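Local coordinates for protein putative N-acetylneuraminate lyase ([Ruminococcus] gnavus ATCC 29149, PDB 6RB7) that is of unconfirmed function but belongs to the dihydrodipicolinate synthetase family, whose members are built as (beta/alpha)8 barrels, and assembles from four chains, at residues Leu96-Val99 against Met100-Ala103; Asn199-Pro203 against Val204-Gln208. One frame throughout, in Å; residues are numbered along the deposited sequence.

Contact 1: residues Leu96-Val99 against Met100-Ala103; sequences LENV and MKVA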
loop_
_atom_site.group_PDB
_atom_site.type_symbol
_atom_site.label_atom_id
_atom_site.label_comp_id
_atom_site.label_asym_id
_atom_site.label_seq_id
_atom_site.Cartn_x
_atom_site.Cartn_y
_atom_site.Cartn_z
ATOM N N LEU A 96 -28.064 15.847 15.921
ATOM C CA LEU A 96 -28.636 16.608 14.797
ATOM C C LEU A 96 -29.874 17.407 15.280
ATOM O O LEU A 96 -30.025 18.545 14.858
ATOM C CB LEU A 96 -28.968 15.693 13.633
ATOM C CG LEU A 96 -29.489 16.409 12.401
ATOM C CD1 LEU A 96 -28.412 17.352 11.809
ATOM C CD2 LEU A 96 -29.917 15.388 11.364
ATOM N N GLU A 97 -30.679 16.818 16.145
ATOM C CA GLU A 97 -31.850 17.544 16.699
ATOM C C GLU A 97 -31.393 18.828 17.377
ATOM O O GLU A 97 -32.045 19.855 17.183
ATOM C CB GLU A 97 -32.602 16.630 17.662
ATOM C CG GLU A 97 -33.359 15.565 16.937
ATOM C CD GLU A 97 -33.901 14.439 17.812
ATOM O OE1 GLU A 97 -33.722 14.494 19.038
ATOM O OE2 GLU A 97 -34.454 13.470 17.253
ATOM N N ASN A 98 -30.325 18.777 18.163
ATOM C CA ASN A 98 -29.835 19.949 18.920
ATOM C C ASN A 98 -29.152 20.955 18.003
ATOM O O ASN A 98 -29.275 22.147 18.252
ATOM C CB ASN A 98 -29.036 19.496 20.118
ATOM C CG ASN A 98 -29.973 18.990 21.208
ATOM O OD1 ASN A 98 -30.622 19.813 21.872
ATOM N ND2 ASN A 98 -30.094 17.669 21.350
ATOM N N VAL A 99 -28.505 20.529 16.928
ATOM C CA VAL A 99 -28.018 21.497 15.912
ATOM C C VAL A 99 -29.199 22.253 15.318
ATOM O O VAL A 99 -29.188 23.495 15.228
ATOM C CB VAL A 99 -27.192 20.775 14.820
ATOM C CG1 VAL A 99 -26.908 21.742 13.668
ATOM C CG2 VAL A 99 -25.921 20.205 15.438
ATOM N N MET A 100 -30.196 21.514 14.881
ATOM C CA MET A 100 -31.305 22.124 14.095
ATOM C C MET A 100 -32.137 23.010 15.026
ATOM O O MET A 100 -32.677 23.994 14.527
ATOM C CB MET A 100 -32.154 21.036 13.443
ATOM C CG MET A 100 -31.409 20.205 12.391
ATOM S SD MET A 100 -30.566 21.174 11.121
ATOM C CE MET A 100 -31.956 21.676 10.099
ATOM N N LYS A 101 -32.161 22.701 16.325
ATOM C CA LYS A 101 -32.936 23.463 17.342
ATOM C C LYS A 101 -32.443 24.901 17.361
ATOM O O LYS A 101 -33.302 25.771 17.677
ATOM C CB LYS A 101 -32.767 22.903 18.754
ATOM C CG LYS A 101 -33.827 21.957 19.267
ATOM C CD LYS A 101 -33.965 22.011 20.787
ATOM C CE LYS A 101 -34.656 20.790 21.368
ATOM N NZ LYS A 101 -33.833 19.556 21.253
ATOM N N VAL A 102 -31.149 25.173 17.179
ATOM C CA VAL A 102 -30.631 26.535 17.510
ATOM C C VAL A 102 -29.987 27.141 16.293
ATOM O O VAL A 102 -29.552 28.307 16.407
ATOM C CB VAL A 102 -29.648 26.572 18.700
ATOM C CG1 VAL A 102 -30.323 26.158 19.989
ATOM C CG2 VAL A 102 -28.472 25.693 18.460
ATOM N N ALA A 103 -29.900 26.463 15.157
ATOM C CA ALA A 103 -29.202 27.039 13.999
ATOM C C ALA A 103 -29.988 28.199 13.375
ATOM O O ALA A 103 -29.382 29.029 12.661
ATOM C CB ALA A 103 -28.923 25.952 12.993
HETATM O O HOH W 1 -34.080 16.426 20.959
#

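Contact 2: residues Asn199-Pro203 against Val204-Gln208; sequences NSSMP and VQDIQ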
loop_
_atom_site.group_PDB
_atom_site.type_symbol
_atom_site.label_atom_id
_atom_site.label_comp_id
_atom_site.label_asym_id
_atom_site.label_seq_id
_atom_site.Cartn_x
_atom_site.Cartn_y
_atom_site.Cartn_z
ATOM N N ASN A 199 -14.037 15.261 -0.906
ATOM C CA ASN A 199 -12.851 14.453 -1.272
ATOM C C ASN A 199 -11.769 14.589 -0.215
ATOM O O ASN A 199 -11.133 15.669 -0.131
ATOM C CB ASN A 199 -12.280 14.845 -2.619
ATOM C CG ASN A 199 -11.278 13.789 -3.022
ATOM O OD1 ASN A 199 -11.682 12.642 -3.189
ATOM N ND2 ASN A 199 -9.993 14.113 -3.042
ATOM N N SER A 200 -11.459 13.474 0.454
ATOM C CA SER A 200 -10.402 13.447 1.498
ATOM C C SER A 200 -9.219 12.565 1.082
ATOM O O SER A 200 -8.287 12.466 1.878
ATOM C CB SER A 200 -10.924 13.055 2.846
ATOM O OG SER A 200 -11.591 14.199 3.413
ATOM N N SER A 201 -9.192 12.053 -0.144
ATOM C CA SER A 201 -7.974 11.440 -0.684
ATOM C C SER A 201 -6.924 12.545 -0.802
ATOM O O SER A 201 -7.280 13.728 -0.893
ATOM C CB SER A 201 -8.230 10.769 -2.004
ATOM O OG SER A 201 -8.380 11.713 -3.045
ATOM N N MET A 202 -5.655 12.173 -0.793
ATOM C CA MET A 202 -4.591 13.202 -0.821
ATOM C C MET A 202 -4.345 13.833 -2.185
ATOM O O MET A 202 -3.975 15.007 -2.231
ATOM C CB MET A 202 -3.304 12.662 -0.212
ATOM C CG MET A 202 -3.440 12.297 1.252
ATOM S SD MET A 202 -4.098 13.572 2.305
ATOM C CE MET A 202 -2.785 14.787 2.181
ATOM N N PRO A 203 -4.469 13.147 -3.342
ATOM C CA PRO A 203 -4.181 13.816 -4.604
ATOM C C PRO A 203 -5.218 14.893 -4.931
ATOM O O PRO A 203 -6.408 14.608 -5.011
ATOM C CB PRO A 203 -4.187 12.703 -5.649
ATOM C CG PRO A 203 -3.976 11.424 -4.846
ATOM C CD PRO A 203 -4.683 11.698 -3.521
ATOM N N VAL A 204 -4.784 16.136 -5.167
ATOM C CA VAL A 204 -5.723 17.169 -5.697
ATOM C C VAL A 204 -6.107 16.790 -7.116
ATOM O O VAL A 204 -7.135 17.244 -7.571
ATOM C CB VAL A 204 -5.154 18.585 -5.599
ATOM C CG1 VAL A 204 -4.960 18.974 -4.133
ATOM C CG2 VAL A 204 -3.882 18.743 -6.386
ATOM N N GLN A 205 -5.350 15.914 -7.787
ATOM C CA GLN A 205 -5.764 15.386 -9.096
ATOM C C GLN A 205 -7.158 14.786 -8.941
ATOM O O GLN A 205 -7.919 14.834 -9.922
ATOM C CB GLN A 205 -4.746 14.389 -9.636
ATOM C CG GLN A 205 -5.104 13.924 -11.023
ATOM C CD GLN A 205 -4.043 13.005 -11.595
ATOM O OE1 GLN A 205 -2.874 13.048 -11.177
ATOM N NE2 GLN A 205 -4.398 12.319 -12.658
ATOM N N ASP A 206 -7.476 14.128 -7.821
ATOM C CA ASP A 206 -8.793 13.469 -7.687
ATOM C C ASP A 206 -9.894 14.532 -7.714
ATOM O O ASP A 206 -10.948 14.295 -8.363
ATOM C CB ASP A 206 -8.865 12.642 -6.407
ATOM C CG ASP A 206 -8.027 11.374 -6.450
ATOM O OD1 ASP A 206 -7.582 10.999 -7.579
ATOM O OD2 ASP A 206 -7.887 10.702 -5.386
ATOM N N ILE A 207 -9.678 15.678 -7.068
ATOM C CA ILE A 207 -10.624 16.814 -7.124
ATOM C C ILE A 207 -10.825 17.236 -8.582
ATOM O O ILE A 207 -11.959 17.355 -9.057
ATOM C CB ILE A 207 -10.148 17.957 -6.221
ATOM C CG1 ILE A 207 -10.239 17.527 -4.767
ATOM C CG2 ILE A 207 -10.953 19.214 -6.505
ATOM C CD1 ILE A 207 -9.617 18.508 -3.792
ATOM N N GLN A 208 -9.717 17.458 -9.290
ATOM C CA GLN A 208 -9.755 17.896 -10.694
ATOM C C GLN A 208 -10.516 16.901 -11.545
ATOM O O GLN A 208 -11.326 17.300 -12.400
ATOM C CB GLN A 208 -8.301 18.084 -11.170
ATOM C CG GLN A 208 -8.205 18.699 -12.546
ATOM C CD GLN A 208 -8.387 17.740 -13.691
ATOM O OE1 GLN A 208 -7.914 16.581 -13.676
ATOM N NE2 GLN A 208 -9.031 18.237 -14.746
HETATM O O HOH W 2 -2.269 16.623 -3.645
#

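Contact 1: residues Leu96-Val99 against Met100-Ala103
Met-100 N donates to Leu-96 O at 3.0 Å, a nearly straight bond of 161°, and Lys-101 N reaches Glu-97 O at the same length but with more bend. Farther along, Val-99 O is shared between Val-102 N, three residues on, at 3.2 Å and, weakly, Ala-103 N, four residues on, at 3.1 Å, so the helical pattern is less regular here. Lys-101 runs alongside Asn-98, its chain folding back at the last torsion (chi4 69°) to bring NZ to within 3.3 Å of Asn-98 OD1, above the plane of the amide. Asn-98 is buried against Pro-57 and Val-60 of helix 57-70, where a short amide satisfies both its polar atoms: OD1 also accepts from Gln-61 NE2, and ND2 binds Ile-94 O one turn back, which fixes the amide's rotation. A water 2.7 Å from Glu-97 OE1 is weakly bound to Lys-101 NZ; OE1 and NZ themselves are 5.5 Å apart, so any attraction would act at a distance and probably weakly. His-127 engages Glu-97 OE2. Long, flexible Glu-97 and Lys-101 suit this more open side. Facing strand 108-112, Leu-96 and Met-100 lie side by side, leucine CD1 4.2 Å from methionine CG, and both rest on Val-109. Val-99 instead meets Thr-64 of helix 57-70 and Phe-45. Amphipathic helix 89-103 connects strands 74-77 and 108-112, a beta-alpha-beta unit of the barrel.

Contact 2: residues Asn199-Pro203 against Val204-Gln208
Ser-201 and Asp-206 form the tight centre, the serine hydroxyl OG donating to Asp-206 OD2 over 2.6 Å on the lone pair turned away from the other carboxylate oxygen. Asn-199 ND2 gives a hydrogen to the same OG at 2.9 Å, nearly straight at 159° and close to the amide plane; a small hydroxyl suits the place because it can accept one bond and donate another. With chi1 at 75°, OG sits between its own backbone N and carbonyl carbon, and from there it meets both partners. The amide stands almost perpendicular to the carboxylate, and its OD1 is held by Asn-171. Asn-199 ND2 also lies 3.8 Å from CG1 of Ile-207, whose aliphatic chain continues onto Ile-220 and Ile-234. Pro-203 flanks the aspartate but has no N-H to offer it, and the carboxylate bonds to Ser-201 OG instead; Asp-206 N donates to Pro-203 O at 3.0 Å.

Away from this centre, direct contact gives way to a water, 2.7 Å from Met-202 O and 3.0 Å from Val-204 N. Gln-227 of the same chain bonds Met-202 O, while Gln-227 of the second subunit packs on Pro-203 and Val-204 and bonds to Gln-205 N. Here strand 194-199 leads into helix 204-214, a beta-to-alpha connection of a (beta/alpha)8 barrel.

How the contacts relate
Contacts 1 and 2 lie on opposite sides of the chain's centre, their own centres 31 Å apart and their nearest atoms about 19 Å apart. Contact 1 belongs to the last turns of helix 89-103 and, leading into strand 108-112, lies toward the amino end of the strands, whereas contact 2 starts at the carboxyl end of strand 194-199, the end at which barrels of this fold usually place their active sites. They also differ in assembly: no other chain touches contact 1, while at contact 2 Tyr-278 and Asn-274 of the second subunit hydrogen-bond to Gln-208 OE1. Bicine sits at Ala-260, Gly-261 and Lys-262, which belong to neither contact.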